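Local coordinates for cell wall surface anchor family protein (PDB 3TW0), which forms the adhesive tip of a Group B Streptococcus pilus and probably mediates attachment to host cells through its metal-binding von Willebrand factor A domain, at residues I182-F196 and P284-I298. The protein carries 2 engineered substitutions. Residues are numbered along the deposited sequence; the frame is centred on the assembly and turned at random.
Sequences INFNPYISTSYQNQF and PFDPKTKKVSATKQI
Pro-284 sits in the corner made by the Phe-184 and Tyr-192 rings. Its CG lies over the centre of the Tyr-192 ring, 3.5 Å from the centroid. The same CG meets one face of Phe-184 in a second CH-pi contact, offset toward the rim. The opposite face of Phe-184 takes Ile-182 CG2, so this ring is packed on both sides. Next to it, the methyls Ile-182 CD1 and Ile-298 CD1 are pressed together at 3.5 Å, tighter than usual.

The Lys-296 chain runs obliquely over one face of Phe-196. With Lys-296 CG anti to the backbone N (chi1 180°), a bend at chi2 brings Lys-296 CE over the ring centre, 3.8 Å from the Phe-196 centroid. Lys-296 NZ makes a cation-pi contact there and a salt bridge with Glu-303 of helix 302-312.

The contact joins the start of helix 192-201 to the loop that leads into helix 302-312. Both segments lie in the one long connection between neighbouring strands 165-172 and 319-324 of the parallel vWFA sheet, away from the magnesium site. Ser-191 is the N-cap: its OG accepts from Asn-194 N. Thr-295 OG1 accepts from another amide of this first turn, Gln-193 N, at 2.8 Å with a bent N-H...O angle of 144°.

Toward solvent the contact is thinner: Pro-186 is partly exposed and Tyr-187 exposed. Pro-186 crosses Pro-287 at about a right angle, with Pro-186 CB 3.6 Å from Pro-287 CD. Tyr-187 reaches Pro-287 CG with its OH. At the other border, a water accepts from both Gln-193 NE2 and Lys-296 NZ, while Gln-193 NE2 also hydrogen-bonds Asn-197 OD1.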
loop_
_atom_site.group_PDB
_atom_site.type_symbol
_atom_site.label_atom_id
_atom_site.label_comp_id
_atom_site.label_asym_id
_atom_site.label_seq_id
_atom_site.Cartn_x
_atom_site.Cartn_y
_atom_site.Cartn_z
ATOM N N ILE A 182 -13.076 0.005 3.865
ATOM C CA ILE A 182 -13.977 -0.672 4.799
ATOM C C ILE A 182 -15.414 -0.435 4.315
ATOM O O ILE A 182 -15.793 0.700 3.998
ATOM C CB ILE A 182 -13.769 -0.159 6.228
ATOM C CG1 ILE A 182 -12.376 -0.556 6.721
ATOM C CG2 ILE A 182 -14.860 -0.713 7.174
ATOM C CD1 ILE A 182 -11.873 0.186 8.009
ATOM N N ASN A 183 -16.200 -1.507 4.197
ATOM C CA ASN A 183 -17.543 -1.389 3.593
ATOM C C ASN A 183 -18.629 -0.849 4.509
ATOM O O ASN A 183 -19.602 -1.540 4.787
ATOM C CB ASN A 183 -17.994 -2.731 2.972
ATOM C CG ASN A 183 -19.100 -2.569 1.921
ATOM O OD1 ASN A 183 -19.411 -1.456 1.462
ATOM N ND2 ASN A 183 -19.687 -3.687 1.525
ATOM N N PHE A 184 -18.487 0.396 4.939
ATOM C CA PHE A 184 -19.548 1.088 5.649
ATOM C C PHE A 184 -20.843 1.239 4.816
ATOM O O PHE A 184 -20.819 1.352 3.558
ATOM C CB PHE A 184 -19.081 2.472 6.097
ATOM C CG PHE A 184 -17.999 2.452 7.139
ATOM C CD1 PHE A 184 -18.299 2.199 8.478
ATOM C CD2 PHE A 184 -16.672 2.701 6.782
ATOM C CE1 PHE A 184 -17.287 2.188 9.467
ATOM C CE2 PHE A 184 -15.669 2.710 7.749
ATOM C CZ PHE A 184 -15.985 2.437 9.110
ATOM N N ASN A 185 -21.976 1.249 5.508
ATOM C CA ASN A 185 -23.253 1.319 4.833
ATOM C C ASN A 185 -23.904 2.678 5.102
ATOM O O ASN A 185 -24.336 2.956 6.223
ATOM C CB ASN A 185 -24.148 0.150 5.253
ATOM C CG ASN A 185 -25.474 0.133 4.500
ATOM O OD1 ASN A 185 -25.886 1.142 3.910
ATOM N ND2 ASN A 185 -26.159 -1.005 4.539
ATOM N N PRO A 186 -23.936 3.555 4.078
ATOM C CA PRO A 186 -24.382 4.910 4.304
ATOM C C PRO A 186 -25.900 5.007 4.363
ATOM O O PRO A 186 -26.434 6.078 4.637
ATOM C CB PRO A 186 -23.862 5.647 3.067
ATOM C CG PRO A 186 -23.843 4.676 2.017
ATOM C CD PRO A 186 -23.534 3.341 2.671
ATOM N N TYR A 187 -26.587 3.890 4.122
ATOM C CA TYR A 187 -28.011 3.943 3.852
ATOM C C TYR A 187 -28.842 3.394 4.984
ATOM O O TYR A 187 -30.036 3.256 4.856
ATOM C CB TYR A 187 -28.312 3.215 2.541
ATOM C CG TYR A 187 -27.668 3.913 1.345
ATOM C CD1 TYR A 187 -27.621 5.310 1.282
ATOM C CD2 TYR A 187 -27.111 3.183 0.293
ATOM C CE1 TYR A 187 -27.037 5.975 0.200
ATOM C CE2 TYR A 187 -26.531 3.827 -0.800
ATOM C CZ TYR A 187 -26.501 5.227 -0.836
ATOM O OH TYR A 187 -25.932 5.884 -1.900
ATOM N N ILE A 188 -28.197 3.075 6.099
ATOM C CA ILE A 188 -28.927 2.617 7.268
ATOM C C ILE A 188 -28.764 3.651 8.375
ATOM O O ILE A 188 -27.841 4.481 8.323
ATOM C CB ILE A 188 -28.500 1.184 7.736
ATOM C CG1 ILE A 188 -26.996 1.090 8.013
ATOM C CG2 ILE A 188 -28.957 0.133 6.743
ATOM C CD1 ILE A 188 -26.589 -0.254 8.590
ATOM N N SER A 189 -29.631 3.611 9.388
ATOM C CA SER A 189 -29.443 4.539 10.521
ATOM C C SER A 189 -28.354 4.141 11.544
ATOM O O SER A 189 -27.900 4.997 12.285
ATOM C CB SER A 189 -30.758 4.808 11.243
ATOM O OG SER A 189 -31.174 3.623 11.904
ATOM N N THR A 190 -27.932 2.881 11.588
ATOM C CA THR A 190 -26.837 2.486 12.479
ATOM C C THR A 190 -25.639 3.413 12.275
ATOM O O THR A 190 -25.189 3.598 11.123
ATOM C CB THR A 190 -26.405 1.049 12.225
ATOM O OG1 THR A 190 -27.519 0.169 12.425
ATOM C CG2 THR A 190 -25.266 0.641 13.153
ATOM N N SER A 191 -25.157 4.033 13.365
ATOM C CA SER A 191 -24.000 4.937 13.286
ATOM C C SER A 191 -22.789 4.215 12.705
ATOM O O SER A 191 -22.652 3.005 12.851
ATOM C CB SER A 191 -23.616 5.492 14.670
ATOM O OG SER A 191 -23.028 4.465 15.440
ATOM N N TYR A 192 -21.884 4.967 12.086
ATOM C CA TYR A 192 -20.669 4.351 11.577
ATOM C C TYR A 192 -19.849 3.675 12.695
ATOM O O TYR A 192 -19.273 2.607 12.474
ATOM C CB TYR A 192 -19.831 5.365 10.784
ATOM C CG TYR A 192 -20.482 5.785 9.488
ATOM C CD1 TYR A 192 -20.787 4.815 8.502
ATOM C CD2 TYR A 192 -20.771 7.142 9.215
ATOM C CE1 TYR A 192 -21.391 5.179 7.283
ATOM C CE2 TYR A 192 -21.363 7.518 7.975
ATOM C CZ TYR A 192 -21.663 6.515 7.039
ATOM O OH TYR A 192 -22.227 6.806 5.841
ATOM N N GLN A 193 -19.816 4.276 13.891
ATOM C CA GLN A 193 -19.108 3.638 15.009
ATOM C C GLN A 193 -19.706 2.263 15.339
ATOM O O GLN A 193 -18.980 1.281 15.478
ATOM C CB GLN A 193 -19.049 4.526 16.258
ATOM C CG GLN A 193 -18.161 3.919 17.378
ATOM C CD GLN A 193 -16.692 3.773 16.960
ATOM O OE1 GLN A 193 -16.058 4.746 16.563
ATOM N NE2 GLN A 193 -16.154 2.555 17.048
ATOM N N ASN A 194 -21.030 2.185 15.445
ATOM C CA ASN A 194 -21.663 0.900 15.688
ATOM C C ASN A 194 -21.479 -0.064 14.513
ATOM O O ASN A 194 -21.390 -1.267 14.708
ATOM C CB ASN A 194 -23.148 1.062 16.057
ATOM C CG ASN A 194 -23.351 1.659 17.463
ATOM O OD1 ASN A 194 -22.510 1.483 18.344
ATOM N ND2 ASN A 194 -24.472 2.363 17.667
ATOM N N GLN A 195 -21.408 0.458 13.285
ATOM C CA GLN A 195 -21.158 -0.413 12.119
ATOM C C GLN A 195 -19.754 -0.994 12.225
ATOM O O GLN A 195 -19.551 -2.181 12.041
ATOM C CB GLN A 195 -21.317 0.354 10.797
ATOM C CG GLN A 195 -22.754 0.737 10.450
ATOM C CD GLN A 195 -22.876 1.190 9.011
ATOM O OE1 GLN A 195 -22.246 0.612 8.115
ATOM N NE2 GLN A 195 -23.646 2.232 8.792
ATOM N N PHE A 196 -18.802 -0.158 12.586
ATOM C CA PHE A 196 -17.383 -0.564 12.692
ATOM C C PHE A 196 -17.243 -1.638 13.763
ATOM O O PHE A 196 -16.706 -2.740 13.520
ATOM C CB PHE A 196 -16.552 0.673 13.049
ATOM C CG PHE A 196 -15.067 0.425 13.159
ATOM C CD1 PHE A 196 -14.262 0.370 12.017
ATOM C CD2 PHE A 196 -14.452 0.317 14.427
ATOM C CE1 PHE A 196 -12.885 0.184 12.133
ATOM C CE2 PHE A 196 -13.097 0.116 14.538
ATOM C CZ PHE A 196 -12.300 0.037 13.395
ATOM N N PRO A 284 -15.807 7.055 6.467
ATOM C CA PRO A 284 -16.871 7.199 5.466
ATOM C C PRO A 284 -17.471 8.606 5.419
ATOM O O PRO A 284 -17.301 9.388 6.354
ATOM C CB PRO A 284 -17.920 6.190 5.932
ATOM C CG PRO A 284 -17.718 6.155 7.442
ATOM C CD PRO A 284 -16.298 6.430 7.722
ATOM N N PHE A 285 -18.117 8.909 4.291
ATOM C CA PHE A 285 -18.904 10.117 4.081
ATOM C C PHE A 285 -20.143 9.731 3.231
ATOM O O PHE A 285 -20.077 8.782 2.430
ATOM C CB PHE A 285 -18.060 11.193 3.365
ATOM C CG PHE A 285 -17.464 10.739 2.044
ATOM C CD1 PHE A 285 -18.218 10.758 0.874
ATOM C CD2 PHE A 285 -16.149 10.285 1.977
ATOM C CE1 PHE A 285 -17.678 10.311 -0.337
ATOM C CE2 PHE A 285 -15.595 9.867 0.760
ATOM C CZ PHE A 285 -16.357 9.888 -0.404
ATOM N N ASP A 286 -21.249 10.438 3.430
ATOM C CA ASP A 286 -22.488 10.202 2.704
ATOM C C ASP A 286 -22.216 10.418 1.234
ATOM O O ASP A 286 -21.736 11.476 0.848
ATOM C CB ASP A 286 -23.585 11.175 3.161
ATOM C CG ASP A 286 -24.951 10.870 2.536
ATOM O OD1 ASP A 286 -25.900 10.673 3.311
ATOM O OD2 ASP A 286 -25.093 10.837 1.292
ATOM N N PRO A 287 -22.510 9.414 0.410
ATOM C CA PRO A 287 -22.101 9.572 -0.991
ATOM C C PRO A 287 -22.951 10.609 -1.742
ATOM O O PRO A 287 -22.496 11.150 -2.756
ATOM C CB PRO A 287 -22.265 8.164 -1.583
ATOM C CG PRO A 287 -23.039 7.364 -0.574
ATOM C CD PRO A 287 -23.279 8.182 0.650
ATOM N N LYS A 288 -24.144 10.914 -1.234
ATOM C CA LYS A 288 -24.994 11.939 -1.860
ATOM C C LYS A 288 -24.667 13.343 -1.378
ATOM O O LYS A 288 -24.358 14.225 -2.200
ATOM C CB LYS A 288 -26.485 11.623 -1.697
ATOM C CG LYS A 288 -26.997 10.651 -2.780
ATOM C CD LYS A 288 -26.860 11.299 -4.192
ATOM C CE LYS A 288 -27.154 10.309 -5.326
ATOM N NZ LYS A 288 -25.988 9.438 -5.619
ATOM N N THR A 289 -24.698 13.546 -0.058
ATOM C CA THR A 289 -24.490 14.882 0.508
ATOM C C THR A 289 -23.015 15.203 0.792
ATOM O O THR A 289 -22.664 16.357 1.043
ATOM C CB THR A 289 -25.205 15.015 1.847
ATOM O OG1 THR A 289 -24.491 14.244 2.817
ATOM C CG2 THR A 289 -26.660 14.538 1.760
ATOM N N LYS A 290 -22.175 14.170 0.809
ATOM C CA LYS A 290 -20.733 14.295 1.143
ATOM C C LYS A 290 -20.395 14.664 2.603
ATOM O O LYS A 290 -19.243 14.938 2.909
ATOM C CB LYS A 290 -20.008 15.233 0.158
ATOM C CG LYS A 290 -20.132 14.857 -1.316
ATOM C CD LYS A 290 -19.349 13.550 -1.641
ATOM C CE LYS A 290 -19.076 13.367 -3.151
ATOM N NZ LYS A 290 -20.339 13.136 -3.895
ATOM N N LYS A 291 -21.398 14.676 3.484
ATOM C CA LYS A 291 -21.217 14.851 4.930
ATOM C C LYS A 291 -20.283 13.766 5.445
ATOM O O LYS A 291 -20.592 12.589 5.297
ATOM C CB LYS A 291 -22.576 14.716 5.671
ATOM C CG LYS A 291 -23.597 15.848 5.404
ATOM C CD LYS A 291 -25.080 15.346 5.226
ATOM C CE LYS A 291 -25.846 15.130 6.547
ATOM N NZ LYS A 291 -26.049 16.406 7.326
ATOM N N VAL A 292 -19.138 14.144 6.015
ATOM C CA VAL A 292 -18.257 13.150 6.628
ATOM C C VAL A 292 -18.940 12.524 7.858
ATOM O O VAL A 292 -19.816 13.144 8.473
ATOM C CB VAL A 292 -16.842 13.724 6.994
ATOM C CG1 VAL A 292 -16.883 14.695 8.189
ATOM C CG2 VAL A 292 -15.888 12.590 7.285
ATOM N N SER A 293 -18.538 11.300 8.186
ATOM C CA SER A 293 -19.010 10.602 9.370
ATOM C C SER A 293 -18.850 11.451 10.636
ATOM O O SER A 293 -17.807 12.076 10.852
ATOM C CB SER A 293 -18.215 9.299 9.535
ATOM O OG SER A 293 -18.400 8.762 10.841
ATOM N N ALA A 294 -19.884 11.478 11.463
ATOM C CA ALA A 294 -19.831 12.183 12.745
ATOM C C ALA A 294 -19.473 11.210 13.869
ATOM O O ALA A 294 -19.436 11.586 15.066
ATOM C CB ALA A 294 -21.183 12.850 13.031
ATOM N N THR A 295 -19.241 9.953 13.522
ATOM C CA THR A 295 -18.715 9.028 14.538
ATOM C C THR A 295 -17.367 8.432 14.112
ATOM O O THR A 295 -16.368 9.113 14.159
ATOM C CB THR A 295 -19.739 7.937 14.965
ATOM O OG1 THR A 295 -20.063 7.108 13.843
ATOM C CG2 THR A 295 -21.015 8.548 15.542
ATOM N N LYS A 296 -17.341 7.160 13.721
ATOM C CA LYS A 296 -16.081 6.519 13.377
ATOM C C LYS A 296 -15.528 7.191 12.126
ATOM O O LYS A 296 -16.296 7.404 11.164
ATOM C CB LYS A 296 -16.314 5.028 13.069
ATOM C CG LYS A 296 -15.032 4.234 12.684
ATOM C CD LYS A 296 -14.050 4.155 13.876
ATOM C CE LYS A 296 -12.646 3.898 13.414
ATOM N NZ LYS A 296 -11.639 3.658 14.497
ATOM N N GLN A 297 -14.215 7.470 12.133
ATOM C CA GLN A 297 -13.501 8.021 10.963
ATOM C C GLN A 297 -12.190 7.299 10.708
ATOM O O GLN A 297 -11.349 7.146 11.628
ATOM C CB GLN A 297 -13.223 9.521 11.112
ATOM C CG GLN A 297 -14.457 10.452 11.036
ATOM C CD GLN A 297 -14.101 11.913 11.302
ATOM O OE1 GLN A 297 -14.897 12.823 11.053
ATOM N NE2 GLN A 297 -12.910 12.144 11.809
ATOM N N ILE A 298 -12.009 6.848 9.469
ATOM C CA ILE A 298 -10.728 6.260 9.047
ATOM C C ILE A 298 -9.876 7.431 8.556
ATOM O O ILE A 298 -10.326 8.190 7.711
ATOM C CB ILE A 298 -10.942 5.189 7.950
ATOM C CG1 ILE A 298 -11.926 4.099 8.428
ATOM C CG2 ILE A 298 -9.627 4.613 7.425
ATOM C CD1 ILE A 298 -11.446 3.259 9.615
HETATM O O HOH W 1 -12.928 2.712 16.716
#